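Local atomic coordinates of maquette-3 (Escherichia coli, PDB entry 6Z0C), a protein that has no known natural function but is a designed four-helix bundle that carries a buried network of charged residues in its hydrophobic core. Residues L133-E136 with E137-I140; Q164-K167 with Q168-E171; Q59-L62 with E63-E66; E154-E157 with L158-K162. All coordinates share one frame; numbering follows the deposited sequence.

Interaction 1: L133-E136 with E137-I140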
ATOM      1  N   LEU A 133       6.077   8.545  -4.139  1.00 30.33           N
ATOM      2  CA  LEU A 133       7.482   8.146  -4.420  1.00 33.93           C
ATOM      3  C   LEU A 133       8.105   9.119  -5.431  1.00 32.93           C
ATOM      4  O   LEU A 133       9.242   9.569  -5.192  1.00 35.53           O
ATOM      5  CB  LEU A 133       7.478   6.705  -4.934  1.00 37.29           C
ATOM      6  CG  LEU A 133       8.838   6.089  -5.250  1.00 40.39           C
ATOM      7  CD1 LEU A 133       9.771   6.159  -4.052  1.00 40.93           C
ATOM      8  CD2 LEU A 133       8.659   4.648  -5.700  1.00 46.15           C
ATOM      9  N   GLU A 134       7.383   9.456  -6.501  1.00 33.51           N
ATOM     10  CA  GLU A 134       7.841  10.427  -7.532  1.00 36.22           C
ATOM     11  C   GLU A 134       8.129  11.778  -6.868  1.00 33.61           C
ATOM     12  O   GLU A 134       9.192  12.353  -7.148  1.00 33.84           O
ATOM     13  CB  GLU A 134       6.807  10.588  -8.644  1.00 39.31           C
ATOM     14  CG  GLU A 134       6.835   9.455  -9.647  1.00 46.56           C
ATOM     15  CD  GLU A 134       5.851   9.625 -10.789  1.00 52.49           C
ATOM     16  OE1 GLU A 134       5.891  10.689 -11.442  1.00 60.36           O
ATOM     17  OE2 GLU A 134       5.042   8.705 -11.009  1.00 61.66           O
ATOM     18  N   ASP A 135       7.214  12.257  -6.022  1.00 32.74           N
ATOM     19  CA  ASP A 135       7.330  13.563  -5.321  1.00 35.00           C
ATOM     20  C   ASP A 135       8.545  13.542  -4.376  1.00 34.97           C
ATOM     21  O   ASP A 135       9.234  14.583  -4.281  1.00 34.11           O
ATOM     22  CB  ASP A 135       6.024  13.914  -4.599  1.00 37.44           C
ATOM     23  CG  ASP A 135       4.884  14.273  -5.541  1.00 39.70           C
ATOM     24  OD1 ASP A 135       5.154  14.541  -6.730  1.00 43.27           O
ATOM     25  OD2 ASP A 135       3.735  14.282  -5.082  1.00 42.58           O
ATOM     26  N   GLU A 136       8.815  12.411  -3.714  1.00 33.69           N
ATOM     27  CA  GLU A 136       9.990  12.257  -2.813  1.00 34.85           C
ATOM     28  C   GLU A 136      11.271  12.357  -3.651  1.00 32.83           C
ATOM     29  O   GLU A 136      12.181  13.093  -3.242  1.00 32.78           O
ATOM     30  CB  GLU A 136       9.956  10.935  -2.043  1.00 36.06           C
ATOM     31  CG  GLU A 136       8.778  10.806  -1.095  1.00 39.90           C
ATOM     32  CD  GLU A 136       8.842  11.611   0.194  1.00 45.08           C
ATOM     33  OE1 GLU A 136       8.108  11.253   1.133  1.00 49.36           O
ATOM     34  OE2 GLU A 136       9.605  12.597   0.257  1.00 50.27           O
ATOM     35  N   GLU A 137      11.325  11.655  -4.786  1.00 32.86           N
ATOM     36  CA  GLU A 137      12.488  11.664  -5.715  1.00 34.30           C
ATOM     37  C   GLU A 137      12.744  13.089  -6.221  1.00 33.81           C
ATOM     38  O   GLU A 137      13.925  13.471  -6.320  1.00 35.43           O
ATOM     39  CB  GLU A 137      12.252  10.715  -6.888  1.00 35.91           C
ATOM     40  CG  GLU A 137      12.326   9.258  -6.490  1.00 39.61           C
ATOM     41  CD  GLU A 137      12.081   8.282  -7.622  1.00 43.20           C
ATOM     42  OE1 GLU A 137      12.753   7.241  -7.641  1.00 51.42           O
ATOM     43  OE2 GLU A 137      11.214   8.559  -8.472  1.00 47.50           O
ATOM     44  N   LYS A 138      11.684  13.835  -6.545  1.00 31.79           N
ATOM     45  CA  LYS A 138      11.789  15.233  -7.042  1.00 34.28           C
ATOM     46  C   LYS A 138      12.367  16.124  -5.942  1.00 32.40           C
ATOM     47  O   LYS A 138      13.243  16.952  -6.247  1.00 31.55           O
ATOM     48  CB  LYS A 138      10.430  15.776  -7.483  1.00 38.24           C
ATOM     49  CG  LYS A 138       9.923  15.239  -8.810  1.00 42.78           C
ATOM     50  CD  LYS A 138       8.595  15.833  -9.205  1.00 47.42           C
ATOM     51  CE  LYS A 138       8.075  15.281 -10.512  1.00 50.94           C
ATOM     52  NZ  LYS A 138       6.626  15.542 -10.665  1.00 55.90           N
ATOM     53  N   PHE A 139      11.898  15.972  -4.703  1.00 31.77           N
ATOM     54  CA  PHE A 139      12.378  16.828  -3.593  1.00 32.75           C
ATOM     55  C   PHE A 139      13.867  16.558  -3.353  1.00 31.83           C
ATOM     56  O   PHE A 139      14.611  17.526  -3.125  1.00 33.99           O
ATOM     57  CB  PHE A 139      11.578  16.652  -2.302  1.00 32.62           C
ATOM     58  CG  PHE A 139      12.129  17.550  -1.228  1.00 33.28           C
ATOM     59  CD1 PHE A 139      12.083  18.927  -1.384  1.00 34.35           C
ATOM     60  CD2 PHE A 139      12.793  17.031  -0.129  1.00 36.08           C
ATOM     61  CE1 PHE A 139      12.637  19.768  -0.431  1.00 34.30           C
ATOM     62  CE2 PHE A 139      13.342  17.875   0.825  1.00 36.56           C
ATOM     63  CZ  PHE A 139      13.267  19.240   0.670  1.00 34.63           C
ATOM     64  N   ILE A 140      14.284  15.292  -3.397  1.00 31.23           N
ATOM     65  CA  ILE A 140      15.709  14.888  -3.201  1.00 33.67           C
ATOM     66  C   ILE A 140      16.580  15.587  -4.252  1.00 33.56           C
ATOM     67  O   ILE A 140      17.644  16.115  -3.875  1.00 34.08           O
ATOM     68  CB  ILE A 140      15.859  13.356  -3.234  1.00 37.06           C
ATOM     69  CG1 ILE A 140      15.452  12.764  -1.882  1.00 39.94           C
ATOM     70  CG2 ILE A 140      17.263  12.940  -3.652  1.00 36.74           C
ATOM     71  CD1 ILE A 140      15.794  11.314  -1.716  1.00 45.00           C
TER
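Glu-137 and Lys-138 hold CG opposite the carbonyl carbon (chi1 -72° and -75°), a turn that lays their chains back along the helix against Leu-133 and Glu-134, four positions earlier. Glu-137 CG thereby rests 3.4 Å from Leu-133 O, and Lys-138 CG lies equally close to Glu-134 O. Underneath run the regular helical bonds, Glu-137 N on Leu-133 O at 3.0 Å and Lys-138 N on Glu-134 O at 3.0 Å, so both carbonyls near the methylene groups are already used by amides. Beyond CG the lysine runs extended and brings Lys-138 NZ to 4.3 Å from Asp-135 OD1. That is an attraction at a distance and not a salt bridge; Asp-135 has its firm partner in Lys-131, through OD2. Glu-136 behaves differently: bent at chi2 (-75°), it turns its carboxylate into the bundle, where OE1 meets Lys-35 and OE2 meets Lys-162. Glu-137 sends OE1 to Arg-170 of helix 152-194. Neighbouring positions thus show two kinds of chemistry: a distant attraction towards the outside, and a buried carboxylate with a lysine at each oxygen. The lysines would be expected to keep Glu-136 ionised, balancing the nearby Glu-65, whose like charge would pull the other way.

Interaction 2: Q164-K167 with Q168-E171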
ATOM      1  N   GLN A 164      16.068   7.131   3.145  1.00 41.75           N
ATOM      2  CA  GLN A 164      15.486   5.988   3.905  1.00 43.49           C
ATOM      3  C   GLN A 164      13.981   5.902   3.620  1.00 41.97           C
ATOM      4  O   GLN A 164      13.485   4.771   3.447  1.00 45.94           O
ATOM      5  CB  GLN A 164      15.758   6.115   5.408  1.00 46.76           C
ATOM      6  CG  GLN A 164      14.976   5.124   6.261  1.00 51.91           C
ATOM      7  CD  GLN A 164      15.261   3.681   5.917  1.00 56.18           C
ATOM      8  OE1 GLN A 164      16.348   3.331   5.466  1.00 65.90           O
ATOM      9  NE2 GLN A 164      14.279   2.823   6.140  1.00 62.29           N
ATOM     10  N   VAL A 165      13.284   7.042   3.587  1.00 39.81           N
ATOM     11  CA  VAL A 165      11.825   7.120   3.267  1.00 41.92           C
ATOM     12  C   VAL A 165      11.583   6.458   1.907  1.00 37.67           C
ATOM     13  O   VAL A 165      10.632   5.664   1.793  1.00 37.38           O
ATOM     14  CB  VAL A 165      11.301   8.570   3.278  1.00 41.93           C
ATOM     15  CG1 VAL A 165      10.002   8.715   2.496  1.00 42.99           C
ATOM     16  CG2 VAL A 165      11.115   9.081   4.694  1.00 42.87           C
ATOM     17  N   ILE A 166      12.408   6.780   0.911  1.00 36.30           N
ATOM     18  CA  ILE A 166      12.226   6.275  -0.481  1.00 36.48           C
ATOM     19  C   ILE A 166      12.399   4.752  -0.490  1.00 33.65           C
ATOM     20  O   ILE A 166      11.587   4.089  -1.154  1.00 33.70           O
ATOM     21  CB  ILE A 166      13.154   7.009  -1.469  1.00 38.05           C
ATOM     22  CG1 ILE A 166      12.533   8.350  -1.866  1.00 41.74           C
ATOM     23  CG2 ILE A 166      13.464   6.146  -2.682  1.00 42.14           C
ATOM     24  CD1 ILE A 166      13.477   9.277  -2.573  1.00 45.01           C
ATOM     25  N   LYS A 167      13.388   4.216   0.233  1.00 35.66           N
ATOM     26  CA  LYS A 167      13.610   2.746   0.353  1.00 37.31           C
ATOM     27  C   LYS A 167      12.323   2.076   0.845  1.00 35.33           C
ATOM     28  O   LYS A 167      11.940   1.039   0.265  1.00 34.40           O
ATOM     29  CB  LYS A 167      14.744   2.408   1.325  1.00 41.60           C
ATOM     30  CG  LYS A 167      16.154   2.567   0.778  1.00 48.24           C
ATOM     31  CD  LYS A 167      17.215   2.047   1.728  1.00 53.06           C
ATOM     32  CE  LYS A 167      18.627   2.192   1.201  1.00 58.43           C
ATOM     33  NZ  LYS A 167      19.104   3.587   1.304  1.00 63.17           N
ATOM     34  N   GLN A 168      11.694   2.643   1.880  1.00 34.29           N
ATOM     35  CA  GLN A 168      10.463   2.095   2.510  1.00 35.06           C
ATOM     36  C   GLN A 168       9.274   2.206   1.545  1.00 32.65           C
ATOM     37  O   GLN A 168       8.455   1.270   1.524  1.00 31.92           O
ATOM     38  CB  GLN A 168      10.179   2.809   3.831  1.00 38.04           C
ATOM     39  CG  GLN A 168      11.223   2.515   4.899  1.00 43.38           C
ATOM     40  CD  GLN A 168      10.943   3.225   6.202  1.00 48.79           C
ATOM     41  OE1 GLN A 168      11.842   3.765   6.839  1.00 59.56           O
ATOM     42  NE2 GLN A 168       9.686   3.238   6.610  1.00 51.67           N
ATOM     43  N   GLN A 169       9.167   3.292   0.777  1.00 31.98           N
ATOM     44  CA  GLN A 169       8.049   3.465  -0.195  1.00 34.40           C
ATOM     45  C   GLN A 169       8.185   2.443  -1.333  1.00 31.86           C
ATOM     46  O   GLN A 169       7.153   1.928  -1.769  1.00 32.87           O
ATOM     47  CB  GLN A 169       7.964   4.907  -0.693  1.00 36.69           C
ATOM     48  CG  GLN A 169       7.178   5.804   0.255  1.00 41.87           C
ATOM     49  CD  GLN A 169       7.425   7.269   0.003  1.00 45.89           C
ATOM     50  OE1 GLN A 169       8.331   7.643  -0.737  1.00 53.09           O
ATOM     51  NE2 GLN A 169       6.614   8.111   0.619  1.00 47.98           N
ATOM     52  N   ARG A 170       9.403   2.129  -1.779  1.00 32.52           N
ATOM     53  CA  ARG A 170       9.637   1.068  -2.800  1.00 32.61           C
ATOM     54  C   ARG A 170       9.278  -0.299  -2.216  1.00 31.69           C
ATOM     55  O   ARG A 170       8.761  -1.149  -2.960  1.00 34.15           O
ATOM     56  CB  ARG A 170      11.093   1.055  -3.263  1.00 32.89           C
ATOM     57  CG  ARG A 170      11.489   2.303  -4.027  1.00 35.09           C
ATOM     58  CD  ARG A 170      12.678   2.037  -4.919  1.00 37.09           C
ATOM     59  NE  ARG A 170      13.277   3.288  -5.334  1.00 40.32           N
ATOM     60  CZ  ARG A 170      12.795   4.089  -6.280  1.00 44.08           C
ATOM     61  NH1 ARG A 170      11.689   3.777  -6.937  1.00 41.66           N
ATOM     62  NH2 ARG A 170      13.440   5.206  -6.569  1.00 47.95           N
ATOM     63  N   GLU A 171       9.578  -0.510  -0.935  1.00 32.42           N
ATOM     64  CA  GLU A 171       9.227  -1.754  -0.204  1.00 34.16           C
ATOM     65  C   GLU A 171       7.697  -1.880  -0.184  1.00 31.50           C
ATOM     66  O   GLU A 171       7.190  -2.981  -0.456  1.00 30.14           O
ATOM     67  CB  GLU A 171       9.843  -1.726   1.198  1.00 39.88           C
ATOM     68  CG  GLU A 171      10.315  -3.083   1.680  1.00 47.59           C
ATOM     69  CD  GLU A 171      11.377  -3.733   0.807  1.00 50.52           C
ATOM     70  OE1 GLU A 171      12.507  -3.205   0.751  1.00 56.73           O
ATOM     71  OE2 GLU A 171      11.064  -4.757   0.177  1.00 55.13           O
TER
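On helix 152-194 of the four-helix bundle, side chains four residues apart pair up, and one such pair is Gln-164 and Gln-168, joined amide to amide. Gln-164 NE2 gives a hydrogen to Gln-168 OE1 at 2.7 Å and nearly straight (169°), with the acceptor lying in the amide plane of Gln-164. The two amide planes are twisted 50° apart. A bend at chi2 (59°) in Gln-164 curls its amide over the extended chain of Gln-168, so that Gln-164 NE2 also sits 3.3 Å from Gln-168 CG. With an alanine at Gln-168 this acceptor is gone, and the Gln-164 amide is likely to be freer to turn. One step round the helix, Val-165 CG1 lies alongside the Gln-169 amide, 3.8 Å from Gln-169 OE1, a buried oxygen for which the model offers no partner. A step further, Ile-166 CG2 runs beside the chain of Arg-170, the partner of Glu-137, and lies 3.9 Å from Arg-170 NE. The turn faces two neighbours: Gln-164 and Gln-168 touch Ile-34 and Leu-31 of helix 4-48, Ile-166, Gln-169 and Arg-170 lean on helix 105-144, and Val-165 lies between, on Ile-34 and Ile-38 and also on Glu-136.

Interaction 3: Q59-L62 with E63-E66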
ATOM      1  N   GLN A  59      10.419  25.609   2.986  1.00 34.59           N
ATOM      2  CA  GLN A  59       9.044  26.029   3.383  1.00 37.74           C
ATOM      3  C   GLN A  59       8.013  25.438   2.411  1.00 37.20           C
ATOM      4  O   GLN A  59       6.979  24.944   2.887  1.00 36.15           O
ATOM      5  CB  GLN A  59       8.920  27.552   3.468  1.00 42.03           C
ATOM      6  CG  GLN A  59       9.038  28.071   4.894  1.00 47.53           C
ATOM      7  CD  GLN A  59       9.087  29.575   4.995  1.00 52.20           C
ATOM      8  OE1 GLN A  59       9.105  30.289   3.996  1.00 61.70           O
ATOM      9  NE2 GLN A  59       9.115  30.071   6.223  1.00 55.53           N
ATOM     10  N   LYS A  60       8.261  25.472   1.103  1.00 38.39           N
ATOM     11  CA  LYS A  60       7.240  24.998   0.127  1.00 42.16           C
ATOM     12  C   LYS A  60       7.147  23.467   0.225  1.00 38.16           C
ATOM     13  O   LYS A  60       6.024  22.950   0.094  1.00 39.51           O
ATOM     14  CB  LYS A  60       7.472  25.585  -1.272  1.00 48.54           C
ATOM     15  CG  LYS A  60       8.639  25.047  -2.081  1.00 56.02           C
ATOM     16  CD  LYS A  60       8.613  25.535  -3.526  1.00 59.96           C
ATOM     17  CE  LYS A  60       9.966  25.951  -4.066  1.00 57.90           C
ATOM     18  NZ  LYS A  60      10.858  24.789  -4.284  1.00 51.82           N
ATOM     19  N   GLN A  61       8.242  22.766   0.545  1.00 35.11           N
ATOM     20  CA  GLN A  61       8.222  21.289   0.741  1.00 36.40           C
ATOM     21  C   GLN A  61       7.451  20.940   2.021  1.00 36.55           C
ATOM     22  O   GLN A  61       6.774  19.895   2.036  1.00 38.86           O
ATOM     23  CB  GLN A  61       9.635  20.708   0.788  1.00 34.43           C
ATOM     24  CG  GLN A  61       9.669  19.210   1.069  1.00 36.59           C
ATOM     25  CD  GLN A  61       8.928  18.388   0.041  1.00 36.80           C
ATOM     26  OE1 GLN A  61       8.691  18.823  -1.086  1.00 37.17           O
ATOM     27  NE2 GLN A  61       8.555  17.179   0.429  1.00 36.31           N
ATOM     28  N   LEU A  62       7.558  21.775   3.056  1.00 39.01           N
ATOM     29  CA  LEU A  62       6.854  21.589   4.353  1.00 40.15           C
ATOM     30  C   LEU A  62       5.341  21.479   4.106  1.00 40.18           C
ATOM     31  O   LEU A  62       4.712  20.565   4.683  1.00 43.51           O
ATOM     32  CB  LEU A  62       7.209  22.766   5.268  1.00 42.35           C
ATOM     33  CG  LEU A  62       6.850  22.624   6.745  1.00 44.32           C
ATOM     34  CD1 LEU A  62       7.344  21.306   7.327  1.00 43.81           C
ATOM     35  CD2 LEU A  62       7.417  23.793   7.529  1.00 49.13           C
ATOM     36  N   GLU A  63       4.781  22.348   3.255  1.00 43.22           N
ATOM     37  CA  GLU A  63       3.333  22.341   2.887  1.00 47.75           C
ATOM     38  C   GLU A  63       2.957  21.002   2.235  1.00 44.15           C
ATOM     39  O   GLU A  63       1.914  20.433   2.608  1.00 46.77           O
ATOM     40  CB  GLU A  63       2.994  23.473   1.916  1.00 51.00           C
ATOM     41  CG  GLU A  63       3.356  24.854   2.426  1.00 53.83           C
ATOM     42  CD  GLU A  63       2.697  25.994   1.667  1.00 59.84           C
ATOM     43  OE1 GLU A  63       2.666  27.116   2.208  1.00 67.20           O
ATOM     44  OE2 GLU A  63       2.216  25.758   0.538  1.00 63.95           O
ATOM     45  N   LEU A  64       3.761  20.533   1.279  1.00 42.50           N
ATOM     46  CA  LEU A  64       3.522  19.260   0.539  1.00 42.91           C
ATOM     47  C   LEU A  64       3.577  18.092   1.532  1.00 39.25           C
ATOM     48  O   LEU A  64       2.764  17.170   1.406  1.00 39.51           O
ATOM     49  CB  LEU A  64       4.562  19.119  -0.581  1.00 45.60           C
ATOM     50  CG  LEU A  64       4.722  17.729  -1.204  1.00 51.46           C
ATOM     51  CD1 LEU A  64       3.394  17.169  -1.696  1.00 55.98           C
ATOM     52  CD2 LEU A  64       5.726  17.765  -2.353  1.00 53.40           C
ATOM     53  N   GLU A  65       4.488  18.156   2.501  1.00 38.88           N
ATOM     54  CA  GLU A  65       4.728  17.075   3.495  1.00 40.83           C
ATOM     55  C   GLU A  65       3.437  16.772   4.275  1.00 39.18           C
ATOM     56  O   GLU A  65       3.134  15.576   4.484  1.00 36.29           O
ATOM     57  CB  GLU A  65       5.866  17.481   4.431  1.00 44.12           C
ATOM     58  CG  GLU A  65       6.699  16.308   4.901  1.00 50.32           C
ATOM     59  CD  GLU A  65       7.625  15.708   3.862  1.00 50.87           C
ATOM     60  OE1 GLU A  65       8.335  16.477   3.185  1.00 57.33           O
ATOM     61  OE2 GLU A  65       7.646  14.469   3.749  1.00 66.29           O
ATOM     62  N   GLU A  66       2.701  17.804   4.694  1.00 37.57           N
ATOM     63  CA  GLU A  66       1.462  17.639   5.505  1.00 40.58           C
ATOM     64  C   GLU A  66       0.422  16.874   4.675  1.00 42.51           C
ATOM     65  O   GLU A  66      -0.269  16.007   5.248  1.00 40.73           O
ATOM     66  CB  GLU A  66       0.947  18.997   5.988  1.00 42.06           C
ATOM     67  CG  GLU A  66       1.810  19.624   7.075  1.00 42.99           C
ATOM     68  CD  GLU A  66       1.734  18.975   8.450  1.00 43.23           C
ATOM     69  OE1 GLU A  66       2.559  19.338   9.318  1.00 42.52           O
ATOM     70  OE2 GLU A  66       0.852  18.117   8.661  1.00 42.40           O
TER
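Gln-61 and Glu-65, four residues apart on helix 52-99 of the four-helix bundle, illustrate how an amide can steady a buried carboxylate. Gln-61 NE2 donates to Glu-65 OE1 at 2.9 Å, and the bond is moderately bent. It arrives from above the carboxylate plane, 39° out of it, and the amide and carboxylate planes stand 65° apart, so the two flat groups meet at a steep twist. The other end of the same amide lies against a hydrocarbon: Gln-61 OE1 is 3.4 Å from Leu-64 CD2, the leucine passing obliquely across the glutamine chain.

What puts the amide there is its own torsions. With CG opposite the backbone N and a bend at chi2 (59°), Gln-61 curls forward over the next turn, towards Glu-65. Below, the backbone is uneven: Glu-65 N bonds firmly to Gln-61 O at 2.9 Å, whereas Glu-63 N to Gln-59 O and Glu-66 N to Leu-62 O are both weak. A leucine at Gln-61 removes the amide donor, and the OE1 side of the Glu-65 carboxylate is likely to be less firmly set, though the lysines on OE2 would remain.

Further out, Glu-65 has stronger partners. OE2 forms salt bridges with Lys-35 of helix 4-48 and Lys-162 of helix 152-194, and its chain packs on Ile-39 and Leu-42. Phe-139 of helix 105-144 lies against Gln-61. The amide is therefore a second-shell support of an ion-pair cluster that belongs to several helices. Within the turn itself, Glu-65 CB sits 3.3 Å from Leu-62 O.

Interaction 4: E154-E157 with L158-K162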
ATOM      1  N   GLU A 154      22.289  19.995   8.886  1.00 46.70           N
ATOM      2  CA  GLU A 154      20.860  19.599   9.031  1.00 47.03           C
ATOM      3  C   GLU A 154      20.310  19.177   7.661  1.00 41.92           C
ATOM      4  O   GLU A 154      19.496  18.236   7.617  1.00 40.53           O
ATOM      5  CB  GLU A 154      20.016  20.702   9.683  1.00 51.59           C
ATOM      6  CG  GLU A 154      20.005  22.033   8.947  1.00 54.14           C
ATOM      7  CD  GLU A 154      20.872  23.122   9.559  1.00 57.22           C
ATOM      8  OE1 GLU A 154      22.001  22.811   9.996  1.00 57.34           O
ATOM      9  OE2 GLU A 154      20.416  24.284   9.594  1.00 63.97           O
ATOM     10  N   LEU A 155      20.751  19.813   6.575  1.00 38.67           N
ATOM     11  CA  LEU A 155      20.256  19.480   5.211  1.00 39.35           C
ATOM     12  C   LEU A 155      20.776  18.093   4.811  1.00 37.97           C
ATOM     13  O   LEU A 155      20.000  17.335   4.199  1.00 38.54           O
ATOM     14  CB  LEU A 155      20.666  20.580   4.225  1.00 41.21           C
ATOM     15  CG  LEU A 155      20.033  21.948   4.486  1.00 42.87           C
ATOM     16  CD1 LEU A 155      20.559  22.995   3.520  1.00 46.44           C
ATOM     17  CD2 LEU A 155      18.516  21.881   4.407  1.00 43.67           C
ATOM     18  N   ARG A 156      22.014  17.749   5.184  1.00 39.10           N
ATOM     19  CA  ARG A 156      22.608  16.412   4.913  1.00 42.25           C
ATOM     20  C   ARG A 156      21.844  15.350   5.717  1.00 40.97           C
ATOM     21  O   ARG A 156      21.578  14.274   5.156  1.00 40.33           O
ATOM     22  CB  ARG A 156      24.110  16.395   5.226  1.00 48.32           C
ATOM     23  CG  ARG A 156      24.927  15.528   4.276  1.00 54.05           C
ATOM     24  CD  ARG A 156      26.423  15.756   4.405  1.00 60.34           C
ATOM     25  NE  ARG A 156      27.055  14.798   5.304  1.00 66.21           N
ATOM     26  CZ  ARG A 156      27.673  13.676   4.932  1.00 73.67           C
ATOM     27  NH1 ARG A 156      27.766  13.341   3.654  1.00 76.44           N
ATOM     28  NH2 ARG A 156      28.206  12.888   5.851  1.00 79.60           N
ATOM     29  N   GLU A 157      21.488  15.643   6.972  1.00 42.07           N
ATOM     30  CA  GLU A 157      20.674  14.736   7.831  1.00 43.22           C
ATOM     31  C   GLU A 157      19.279  14.561   7.215  1.00 38.22           C
ATOM     32  O   GLU A 157      18.763  13.429   7.223  1.00 36.68           O
ATOM     33  CB  GLU A 157      20.581  15.268   9.264  1.00 46.62           C
ATOM     34  CG  GLU A 157      21.835  15.012  10.078  1.00 52.79           C
ATOM     35  CD  GLU A 157      22.273  13.557  10.097  1.00 58.36           C
ATOM     36  OE1 GLU A 157      23.259  13.229   9.404  1.00 61.20           O
ATOM     37  OE2 GLU A 157      21.617  12.753  10.793  1.00 66.72           O
ATOM     38  N   LEU A 158      18.696  15.647   6.706  1.00 37.05           N
ATOM     39  CA  LEU A 158      17.364  15.649   6.044  1.00 36.02           C
ATOM     40  C   LEU A 158      17.421  14.747   4.804  1.00 33.92           C
ATOM     41  O   LEU A 158      16.483  13.955   4.597  1.00 33.96           O
ATOM     42  CB  LEU A 158      17.012  17.096   5.688  1.00 40.67           C
ATOM     43  CG  LEU A 158      15.644  17.327   5.055  1.00 42.98           C
ATOM     44  CD1 LEU A 158      14.522  16.903   5.995  1.00 44.29           C
ATOM     45  CD2 LEU A 158      15.493  18.787   4.661  1.00 43.14           C
ATOM     46  N   LEU A 159      18.496  14.852   4.018  1.00 33.55           N
ATOM     47  CA  LEU A 159      18.695  14.042   2.787  1.00 33.48           C
ATOM     48  C   LEU A 159      18.785  12.560   3.166  1.00 32.46           C
ATOM     49  O   LEU A 159      18.111  11.755   2.515  1.00 33.24           O
ATOM     50  CB  LEU A 159      19.955  14.518   2.058  1.00 34.32           C
ATOM     51  CG  LEU A 159      20.339  13.717   0.814  1.00 37.05           C
ATOM     52  CD1 LEU A 159      19.197  13.677  -0.189  1.00 37.08           C
ATOM     53  CD2 LEU A 159      21.587  14.292   0.169  1.00 41.76           C
ATOM     54  N   LYS A 160      19.578  12.219   4.187  1.00 37.38           N
ATOM     55  CA  LYS A 160      19.736  10.823   4.682  1.00 39.16           C
ATOM     56  C   LYS A 160      18.357  10.254   5.035  1.00 37.85           C
ATOM     57  O   LYS A 160      18.067   9.108   4.631  1.00 37.61           O
ATOM     58  CB  LYS A 160      20.651  10.764   5.908  1.00 44.56           C
ATOM     59  CG  LYS A 160      22.142  10.871   5.626  1.00 49.68           C
ATOM     60  CD  LYS A 160      22.977  10.638   6.870  1.00 56.57           C
ATOM     61  CE  LYS A 160      24.457  10.876   6.657  1.00 63.06           C
ATOM     62  NZ  LYS A 160      25.237  10.589   7.884  1.00 67.32           N
ATOM     63  N   GLY A 161      17.549  11.031   5.764  1.00 36.75           N
ATOM     64  CA  GLY A 161      16.172  10.662   6.138  1.00 37.73           C
ATOM     65  C   GLY A 161      15.323  10.382   4.910  1.00 37.19           C
ATOM     66  O   GLY A 161      14.648   9.331   4.881  1.00 37.32           O
ATOM     67  N   LYS A 162      15.365  11.282   3.922  1.00 34.52           N
ATOM     68  CA  LYS A 162      14.540  11.195   2.688  1.00 34.33           C
ATOM     69  C   LYS A 162      14.939   9.949   1.893  1.00 34.68           C
ATOM     70  O   LYS A 162      14.036   9.293   1.353  1.00 35.64           O
ATOM     71  CB  LYS A 162      14.663  12.469   1.848  1.00 35.22           C
ATOM     72  CG  LYS A 162      13.863  13.656   2.363  1.00 38.34           C
ATOM     73  CD  LYS A 162      12.394  13.354   2.513  1.00 41.26           C
ATOM     74  CE  LYS A 162      11.519  14.587   2.494  1.00 43.52           C
ATOM     75  NZ  LYS A 162      10.092  14.223   2.641  1.00 46.52           N
TER
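Leu-158 follows Leu-155 by three positions near the start of helix 152-194, the last helix of the four-helix bundle, and the two share an apolar face: Leu-155 CD2 and Leu-158 CD2 are 4.3 Å apart. Leu-158 N bonds to Glu-154 O at 2.9 Å, and its CB is close to that carbonyl as well. Leu-58 of helix 52-99 touches both leucines, while Ile-38 and Leu-42 of helix 4-48 cover Leu-158.

Leu-159 comes next, its amide on Leu-155 O, its side chain directed to Ile-140 and Leu-143 of helix 105-144 and to the loop residue Leu-147.

Lys-160, on the exposed side, carries the polar part of the contact. CG stands opposite the carbonyl carbon (chi1 -77°) and the chain is extended to its end, so that it reaches back along the preceding turn. Glu-157, bent at chi2 (-54°), comes across it: Glu-157 OE1 is 3.6 Å from Lys-160 NZ, a long salt bridge, and also 3.6 Å from Lys-160 CD. Arg-156 brings a like charge close. Lys-160 CE lies over one face of its guanidinium, towards the rim, and Lys-160 NZ is 4.3 Å from Arg-156 NH2. The carboxylate of Glu-157 would probably offset part of any repulsion.

Gly-161 contributes only backbone, Gly-161 N bonding to Glu-157 O at 3.1 Å. Lys-162 then turns away from residues 154-157 into the interior, where it joins the buried charges of Glu-65 and Glu-136. Its backbone stays in step with the helix, Lys-162 N donating to Leu-158 O at 3.0 Å.

Overall arrangement
Each contact lies within one helix, so none closes a loop between distant segments, and along the chain they run in series without nesting or crossing. Interaction 3 comes first, on helix 52-99. Interaction 1 follows on helix 105-144, and interactions 4 and 2 adjoin on helix 152-194. What ties them together is lateral: Glu-65 of interaction 3 and Glu-136 of interaction 1 both meet Lys-162 of interaction 4, with Lys-35 of helix 4-48 as a second shared lysine. All four helices thus enter one buried charge cluster. Interactions 1 and 2 also join through Ile-140 and Ile-166, whereas interactions 2 and 3 do not touch, their nearest atoms about 6 Å apart.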